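Local coordinates for fimbrial subunit type 1 (Actinomyces oris, PDB 3UXF), which forms the shaft of a surface fimbria as its major subunit, built of beta-sandwich domains on this Gram-positive oral bacterium, at residues I37-T43 and Q132-G136; W270-Q274 and T329-N333; T317-P322 and I341-P345. One frame throughout, in Å; residues are numbered along the deposited sequence.

Interaction 1: I37-T43 and Q132-G136. With CA (calcium ion), chain D.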
loop_
_atom_site.group_PDB
_atom_site.type_symbol
_atom_site.label_atom_id
_atom_site.label_comp_id
_atom_site.label_asym_id
_atom_site.label_seq_id
_atom_site.Cartn_x
_atom_site.Cartn_y
_atom_site.Cartn_z
ATOM N N ILE A 37 20.216 1.144 -44.158
ATOM C CA ILE A 37 18.926 0.519 -43.850
ATOM C C ILE A 37 18.366 -0.247 -45.021
ATOM O O ILE A 37 18.272 0.272 -46.147
ATOM C CB ILE A 37 17.946 1.564 -43.330
ATOM C CG1 ILE A 37 18.413 2.026 -41.936
ATOM C CG2 ILE A 37 16.542 0.991 -43.283
ATOM C CD1 ILE A 37 17.535 3.016 -41.261
ATOM N N ASP A 38 18.050 -1.512 -44.772
ATOM C CA ASP A 38 17.435 -2.357 -45.795
ATOM C C ASP A 38 15.914 -2.154 -45.800
ATOM O O ASP A 38 15.231 -2.579 -44.875
ATOM C CB ASP A 38 17.822 -3.821 -45.549
ATOM C CG ASP A 38 17.077 -4.787 -46.453
ATOM O OD1 ASP A 38 16.427 -4.346 -47.406
ATOM O OD2 ASP A 38 17.167 -6.014 -46.201
ATOM N N PRO A 39 15.371 -1.469 -46.808
ATOM C CA PRO A 39 13.939 -1.149 -46.803
ATOM C C PRO A 39 13.069 -2.388 -46.694
ATOM O O PRO A 39 11.941 -2.278 -46.192
ATOM C CB PRO A 39 13.715 -0.483 -48.170
ATOM C CG PRO A 39 15.055 0.090 -48.486
ATOM C CD PRO A 39 16.029 -0.966 -48.033
ATOM N N ASP A 40 13.564 -3.529 -47.150
ATOM C CA ASP A 40 12.736 -4.729 -47.151
ATOM C C ASP A 40 13.071 -5.695 -46.013
ATOM O O ASP A 40 12.675 -6.872 -46.045
ATOM C CB ASP A 40 12.863 -5.451 -48.487
ATOM C CG ASP A 40 12.392 -4.597 -49.645
ATOM O OD1 ASP A 40 11.299 -3.988 -49.541
ATOM O OD2 ASP A 40 13.133 -4.519 -50.641
ATOM N N ALA A 41 13.799 -5.202 -45.010
ATOM C CA ALA A 41 14.228 -6.065 -43.908
ATOM C C ALA A 41 13.035 -6.598 -43.145
ATOM O O ALA A 41 12.039 -5.894 -42.975
ATOM C CB ALA A 41 15.154 -5.323 -42.954
ATOM N N ALA A 42 13.164 -7.834 -42.664
ATOM C CA ALA A 42 12.220 -8.349 -41.663
ATOM C C ALA A 42 12.466 -7.589 -40.376
ATOM O O ALA A 42 13.606 -7.242 -40.056
ATOM C CB ALA A 42 12.429 -9.852 -41.428
ATOM N N THR A 43 11.378 -7.328 -39.649
ATOM C CA THR A 43 11.485 -6.624 -38.367
ATOM C C THR A 43 10.605 -7.288 -37.340
ATOM O O THR A 43 9.623 -7.939 -37.683
ATOM C CB THR A 43 11.019 -5.162 -38.480
ATOM O OG1 THR A 43 9.734 -5.106 -39.099
ATOM C CG2 THR A 43 12.039 -4.285 -39.266
ATOM N N GLN A 132 3.405 -7.820 -38.836
ATOM C CA GLN A 132 2.797 -6.633 -38.253
ATOM C C GLN A 132 3.647 -5.382 -38.294
ATOM O O GLN A 132 3.170 -4.307 -37.945
ATOM C CB GLN A 132 2.463 -6.919 -36.800
ATOM C CG GLN A 132 1.371 -7.933 -36.606
ATOM C CD GLN A 132 1.207 -8.248 -35.125
ATOM O OE1 GLN A 132 2.146 -8.725 -34.489
ATOM N NE2 GLN A 132 0.006 -7.991 -34.581
ATOM N N THR A 133 4.896 -5.501 -38.720
ATOM C CA THR A 133 5.789 -4.357 -38.633
ATOM C C THR A 133 6.621 -4.243 -39.892
ATOM O O THR A 133 6.893 -5.247 -40.569
ATOM C CB THR A 133 6.781 -4.458 -37.436
ATOM O OG1 THR A 133 7.581 -5.651 -37.524
ATOM C CG2 THR A 133 6.049 -4.435 -36.110
ATOM N N GLU A 134 7.022 -3.021 -40.202
ATOM C CA GLU A 134 7.945 -2.806 -41.306
ATOM C C GLU A 134 8.962 -1.764 -40.857
ATOM O O GLU A 134 8.831 -1.195 -39.767
ATOM C CB GLU A 134 7.195 -2.346 -42.560
ATOM C CG GLU A 134 6.443 -1.062 -42.385
ATOM C CD GLU A 134 5.534 -0.737 -43.573
ATOM O OE1 GLU A 134 6.050 -0.234 -44.593
ATOM O OE2 GLU A 134 4.310 -0.969 -43.468
ATOM N N VAL A 135 9.997 -1.563 -41.667
ATOM C CA VAL A 135 10.958 -0.491 -41.390
ATOM C C VAL A 135 10.228 0.829 -41.259
ATOM O O VAL A 135 9.474 1.268 -42.159
ATOM C CB VAL A 135 12.033 -0.416 -42.495
ATOM C CG1 VAL A 135 12.863 0.840 -42.370
ATOM C CG2 VAL A 135 12.941 -1.650 -42.380
ATOM N N GLY A 136 10.437 1.490 -40.128
ATOM C CA GLY A 136 9.796 2.765 -39.880
ATOM C C GLY A 136 9.685 3.089 -38.405
ATOM O O GLY A 136 10.193 2.360 -37.561
HETATM CA CA CA D . 7.486 -6.798 -42.250
HETATM O O HOH W 1 10.669 -3.626 -43.975
HETATM O O HOH W 2 9.627 -5.684 -41.721
HETATM O O HOH W 3 8.402 -5.723 -44.240
HETATM O O HOH W 4 6.919 -8.578 -43.780
HETATM O O HOH W 5 5.544 -5.828 -43.194
#
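I37 meets V135 through its CG2 branch, which stands anti to the backbone N (chi1 of -69° for CG1) and so comes to lie 3.8 Å from CG1 of V135. The other methyl of V135, CG2, is turned to the next residues: it lies 3.5 Å from the carbonyl O of D38, near the carbonyl of P39 and near CB of A41. D38 opens a type I turn that runs to A41, closed by the bond from A41 N to D38 O, while D38 OD1 takes the N-H of D40 from above its carboxylate plane in an Asx turn. The turn therefore lies against one methyl of V135, whose side chain also packs on Y172 of strand 170-176. P39 and A41 present their carbonyls to one water, which donates a hydrogen bond to each and accepts the N-H of V135 at 3.2 Å. A41 O takes a second water, at 2.7 Å, and this one is a calcium ligand. T43 ends the segment with OG1 between its backbone N and carbonyl carbon (chi1 51°), 2.7 Å from OG1 of T133 and 2.7 Å from the calcium-bound water; T43 N is bonded to the carboxylate of D130. T133 OG1 is also hydrogen-bonded to T129 O, and T133 O binds the calcium ion at 2.4 Å; D130 O and four waters are among the other ligands. The arrangement is a hydrated calcium site between loops at one end of the N-terminal pilin domain, with the segment before strand 44-48 joined to it through water and through T43.

Interaction 2: W270-Q274 and T329-N333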
loop_
_atom_site.group_PDB
_atom_site.type_symbol
_atom_site.label_atom_id
_atom_site.label_comp_id
_atom_site.label_asym_id
_atom_site.label_seq_id
_atom_site.Cartn_x
_atom_site.Cartn_y
_atom_site.Cartn_z
ATOM N N TRP A 270 -16.850 1.238 3.088
ATOM C CA TRP A 270 -16.101 1.877 2.009
ATOM C C TRP A 270 -15.978 3.373 2.237
ATOM O O TRP A 270 -16.908 4.031 2.711
ATOM C CB TRP A 270 -16.802 1.642 0.665
ATOM C CG TRP A 270 -16.887 0.231 0.313
ATOM C CD1 TRP A 270 -17.950 -0.621 0.554
ATOM C CD2 TRP A 270 -15.892 -0.547 -0.353
ATOM N NE1 TRP A 270 -17.658 -1.863 0.073
ATOM C CE2 TRP A 270 -16.406 -1.858 -0.490
ATOM C CE3 TRP A 270 -14.613 -0.271 -0.861
ATOM C CZ2 TRP A 270 -15.696 -2.892 -1.106
ATOM C CZ3 TRP A 270 -13.913 -1.317 -1.489
ATOM C CH2 TRP A 270 -14.458 -2.607 -1.596
ATOM N N ALA A 271 -14.785 3.927 1.946
ATOM C CA ALA A 271 -14.577 5.364 2.061
ATOM C C ALA A 271 -13.849 5.800 0.809
ATOM O O ALA A 271 -12.814 5.233 0.475
ATOM C CB ALA A 271 -13.710 5.676 3.265
ATOM N N THR A 272 -14.378 6.801 0.119
ATOM C CA THR A 272 -13.723 7.329 -1.072
ATOM C C THR A 272 -13.384 8.794 -0.831
ATOM O O THR A 272 -14.249 9.590 -0.409
ATOM C CB THR A 272 -14.673 7.276 -2.278
ATOM O OG1 THR A 272 -15.019 5.909 -2.531
ATOM C CG2 THR A 272 -13.984 7.832 -3.531
ATOM N N ILE A 273 -12.132 9.162 -1.099
ATOM C CA ILE A 273 -11.768 10.569 -1.190
ATOM C C ILE A 273 -11.805 10.904 -2.670
ATOM O O ILE A 273 -11.063 10.328 -3.463
ATOM C CB ILE A 273 -10.366 10.849 -0.586
ATOM C CG1 ILE A 273 -10.356 10.633 0.926
ATOM C CG2 ILE A 273 -9.869 12.262 -0.963
ATOM C CD1 ILE A 273 -11.145 11.615 1.719
ATOM N N GLN A 274 -12.723 11.781 -3.036
ATOM C CA GLN A 274 -12.948 12.139 -4.432
ATOM C C GLN A 274 -12.524 13.586 -4.629
ATOM O O GLN A 274 -13.073 14.475 -4.003
ATOM C CB GLN A 274 -14.438 11.944 -4.735
ATOM C CG GLN A 274 -14.897 12.336 -6.159
ATOM C CD GLN A 274 -16.424 12.294 -6.230
ATOM O OE1 GLN A 274 -17.094 13.203 -5.737
ATOM N NE2 GLN A 274 -16.972 11.190 -6.759
ATOM N N THR A 329 -15.721 1.233 -12.877
ATOM C CA THR A 329 -17.157 1.415 -12.674
ATOM C C THR A 329 -17.550 1.701 -11.229
ATOM O O THR A 329 -18.706 1.966 -10.951
ATOM C CB THR A 329 -17.944 0.209 -13.171
ATOM O OG1 THR A 329 -17.439 -0.966 -12.541
ATOM C CG2 THR A 329 -17.780 0.073 -14.704
ATOM N N TRP A 330 -16.585 1.677 -10.308
ATOM C CA TRP A 330 -16.844 2.106 -8.944
ATOM C C TRP A 330 -17.764 3.302 -8.811
ATOM O O TRP A 330 -17.566 4.339 -9.438
ATOM C CB TRP A 330 -15.519 2.448 -8.263
ATOM C CG TRP A 330 -15.658 2.922 -6.838
ATOM C CD1 TRP A 330 -15.395 4.171 -6.360
ATOM C CD2 TRP A 330 -16.077 2.135 -5.715
ATOM N NE1 TRP A 330 -15.616 4.213 -4.996
ATOM C CE2 TRP A 330 -16.038 2.970 -4.585
ATOM C CE3 TRP A 330 -16.488 0.810 -5.566
ATOM C CZ2 TRP A 330 -16.380 2.526 -3.316
ATOM C CZ3 TRP A 330 -16.813 0.366 -4.289
ATOM C CH2 TRP A 330 -16.758 1.223 -3.191
ATOM N N ASP A 331 -18.774 3.173 -7.960
ATOM C CA ASP A 331 -19.626 4.297 -7.615
ATOM C C ASP A 331 -19.543 4.467 -6.096
ATOM O O ASP A 331 -20.000 3.612 -5.348
ATOM C CB ASP A 331 -21.066 3.974 -7.995
ATOM C CG ASP A 331 -22.027 5.054 -7.579
ATOM O OD1 ASP A 331 -21.657 5.992 -6.827
ATOM O OD2 ASP A 331 -23.197 4.964 -8.019
ATOM N N PRO A 332 -18.912 5.551 -5.627
ATOM C CA PRO A 332 -18.624 5.660 -4.191
ATOM C C PRO A 332 -19.856 5.578 -3.313
ATOM O O PRO A 332 -19.771 5.235 -2.138
ATOM C CB PRO A 332 -18.012 7.062 -4.039
ATOM C CG PRO A 332 -17.592 7.468 -5.416
ATOM C CD PRO A 332 -18.305 6.629 -6.436
ATOM N N ASN A 333 -20.999 5.944 -3.887
ATOM C CA ASN A 333 -22.244 5.956 -3.158
ATOM C C ASN A 333 -22.982 4.642 -3.263
ATOM O O ASN A 333 -23.923 4.419 -2.520
ATOM C CB ASN A 333 -23.140 7.086 -3.691
ATOM C CG ASN A 333 -22.752 8.416 -3.130
ATOM O OD1 ASN A 333 -22.828 8.626 -1.920
ATOM N ND2 ASN A 333 -22.288 9.317 -3.988
HETATM O O HOH W 6 -17.153 5.257 -0.911
#
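A pair of tryptophans and a proline fasten the long loop between strands 312-321 and 344-362 onto strand 269-275, and W270 and W330 meet at one end of that contact. CH2 of W330 stands 3.3 Å above one face of the W270 indole, displaced toward its rim, and is 3.5 Å from both CD2 and CE3 of W270. The two six-membered rings are inclined at 54°, an oblique meeting in which the far corner of one indole rests on the other. W330 reaches across because its CG is anti to the backbone N (chi1 179°), carrying the indole out from the loop to the strand. There its N-H finds T272: NE1 gives a bond of 3.1 Å to OG1, with 152° at the hydrogen and the oxygen close to the ring plane. T272 OG1 in turn donates a hydrogen bond to a water at 2.8 Å, and that water donates to the carbonyl O of P332, so the hydroxyl joins the indole to the loop backbone. The strand belongs to the mixed sheet of the middle part of the chain, between strands 224-229 and 258-264, and P335 and P342 also pack on both tryptophans. P332 comes down over T272, its CB 3.5 Å from OG1, and its backbone N lies over one face of the W330 ring, toward the rim. Further along, the extended chain of Q274 brings NE2 to 4.0 Å from P332 CG, the amide itself being bonded to E224. D331 turns the chain after W330 through an Asx turn, its OD1 accepting the N-H of N333.

Interaction 3: T317-P322 and I341-P345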
loop_
_atom_site.group_PDB
_atom_site.type_symbol
_atom_site.label_atom_id
_atom_site.label_comp_id
_atom_site.label_asym_id
_atom_site.label_seq_id
_atom_site.Cartn_x
_atom_site.Cartn_y
_atom_site.Cartn_z
ATOM N N THR A 317 -6.888 -2.014 2.992
ATOM C CA THR A 317 -6.363 -1.864 1.622
ATOM C C THR A 317 -6.964 -0.617 0.994
ATOM O O THR A 317 -8.133 -0.276 1.310
ATOM C CB THR A 317 -6.743 -3.080 0.732
ATOM O OG1 THR A 317 -6.226 -4.275 1.302
ATOM C CG2 THR A 317 -6.130 -2.934 -0.680
ATOM N N ALA A 318 -6.218 0.058 0.112
ATOM C CA ALA A 318 -6.757 1.187 -0.650
ATOM C C ALA A 318 -6.519 0.956 -2.132
ATOM O O ALA A 318 -5.739 0.068 -2.498
ATOM C CB ALA A 318 -6.137 2.522 -0.210
ATOM N N GLY A 319 -7.244 1.695 -2.950
ATOM C CA GLY A 319 -7.064 1.610 -4.395
ATOM C C GLY A 319 -7.164 2.986 -4.992
ATOM O O GLY A 319 -7.875 3.853 -4.499
ATOM N N LEU A 320 -6.485 3.171 -6.116
ATOM C CA LEU A 320 -6.512 4.447 -6.809
ATOM C C LEU A 320 -7.238 4.378 -8.149
ATOM O O LEU A 320 -6.988 3.491 -8.957
ATOM C CB LEU A 320 -5.087 4.952 -7.033
ATOM C CG LEU A 320 -4.938 6.143 -7.980
ATOM C CD1 LEU A 320 -5.509 7.400 -7.351
ATOM C CD2 LEU A 320 -3.482 6.343 -8.357
ATOM N N ILE A 321 -8.132 5.333 -8.371
ATOM C CA ILE A 321 -8.784 5.511 -9.660
ATOM C C ILE A 321 -8.234 6.835 -10.171
ATOM O O ILE A 321 -8.662 7.898 -9.739
ATOM C CB ILE A 321 -10.310 5.565 -9.536
ATOM C CG1 ILE A 321 -10.849 4.209 -9.080
ATOM C CG2 ILE A 321 -10.936 5.958 -10.862
ATOM C CD1 ILE A 321 -12.299 4.236 -8.671
ATOM N N PRO A 322 -7.254 6.752 -11.066
ATOM C CA PRO A 322 -6.490 7.922 -11.508
ATOM C C PRO A 322 -7.031 8.670 -12.724
ATOM O O PRO A 322 -6.504 9.732 -13.039
ATOM C CB PRO A 322 -5.134 7.315 -11.853
ATOM C CG PRO A 322 -5.472 5.959 -12.368
ATOM C CD PRO A 322 -6.740 5.511 -11.667
ATOM N N ILE A 341 -11.083 -4.462 -3.870
ATOM C CA ILE A 341 -10.740 -3.031 -3.970
ATOM C C ILE A 341 -10.780 -2.589 -5.434
ATOM O O ILE A 341 -10.255 -3.292 -6.301
ATOM C CB ILE A 341 -9.337 -2.717 -3.369
ATOM C CG1 ILE A 341 -9.097 -1.200 -3.253
ATOM C CG2 ILE A 341 -8.249 -3.348 -4.174
ATOM C CD1 ILE A 341 -9.764 -0.588 -1.979
ATOM N N PRO A 342 -11.382 -1.416 -5.702
ATOM C CA PRO A 342 -11.375 -0.920 -7.088
ATOM C C PRO A 342 -10.067 -0.272 -7.435
ATOM O O PRO A 342 -9.302 0.154 -6.580
ATOM C CB PRO A 342 -12.486 0.123 -7.107
ATOM C CG PRO A 342 -12.767 0.477 -5.699
ATOM C CD PRO A 342 -12.263 -0.622 -4.824
ATOM N N GLY A 343 -9.795 -0.199 -8.734
ATOM C CA GLY A 343 -8.660 0.573 -9.220
ATOM C C GLY A 343 -7.331 -0.102 -8.937
ATOM O O GLY A 343 -7.231 -1.346 -8.829
ATOM N N ILE A 344 -6.281 0.708 -8.890
ATOM C CA ILE A 344 -4.920 0.221 -8.748
ATOM C C ILE A 344 -4.680 0.039 -7.243
ATOM O O ILE A 344 -4.736 1.032 -6.506
ATOM C CB ILE A 344 -3.919 1.258 -9.303
ATOM C CG1 ILE A 344 -4.129 1.445 -10.824
ATOM C CG2 ILE A 344 -2.502 0.826 -9.012
ATOM C CD1 ILE A 344 -3.541 2.737 -11.394
ATOM N N PRO A 345 -4.430 -1.200 -6.790
ATOM C CA PRO A 345 -4.465 -1.497 -5.355
ATOM C C PRO A 345 -3.136 -1.347 -4.637
ATOM O O PRO A 345 -2.043 -1.579 -5.181
ATOM C CB PRO A 345 -4.873 -2.963 -5.309
ATOM C CG PRO A 345 -4.195 -3.517 -6.562
ATOM C CD PRO A 345 -4.356 -2.444 -7.586
#
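I341 lies flat against the strand opposite, its CG1 and CD1 both 3.5 Å from the backbone N of G319 and almost as near to the carbonyl carbon of A318. That placing follows from a first torsion of -170°, which sends CG1 anti to the backbone N and along the main chain of 317-322, while the CG2 branch faces T317 and meets its CG2 methyl at 4.1 Å. The isoleucine can press so close because G319 has no side chain. Beyond it P342 faces the end of I321, whose CD1 approaches CB of the proline. On the other face of the sheet L320 and I344 sit abreast, and CD1 of I344 runs on to CG of P322 at 3.9 Å, the two side chains crossing at about a right angle. This is the point where strand 344-362, the long strand that runs on from this middle part of the chain into the C-terminal part, begins its antiparallel pairing with strand 312-321, whose other neighbour is 224-229. L320 and I344 form the hydrogen-bonded pair, with L320 N giving to I344 O at 2.8 Å and I344 N to L320 O at 2.9 Å, the latter at 171° at the hydrogen. G319 and P345 make the adjoining non-hydrogen-bonded pair, where the CA atoms come as near as 4.2 Å. Here CA-H...O contacts line the gap: G319 CA points a hydrogen at I344 O, 3.2 Å off, and P345 CA turns one toward A318 O. The carbonyl O of P342, buried by the contact, receives a CA-H...O contact from G319 CA but has no conventional hydrogen-bond partner.

Overall arrangement
Interactions 2 and 3 form one continuous patch in the middle of the chain, their centres 10 Å apart, and interleave in sequence. The loop that leaves 317-322 supplies 329-333 and returns as 341-345, and W330 is wedged between I321 and P342, its CB 3.7 Å from I321 CD1 and its CD2 3.7 Å from P342 CG. W270 adds CZ3 against P342 CD at 3.8 Å. A calcium ion, probably the one bound by D147 and N327, lies about 8 Å from the W330 side chain and from G343. Interaction 1 stands apart in the N-terminal domain at its own calcium, its centre about 48 Å from that of interaction 2 and 41 Å from that of interaction 3.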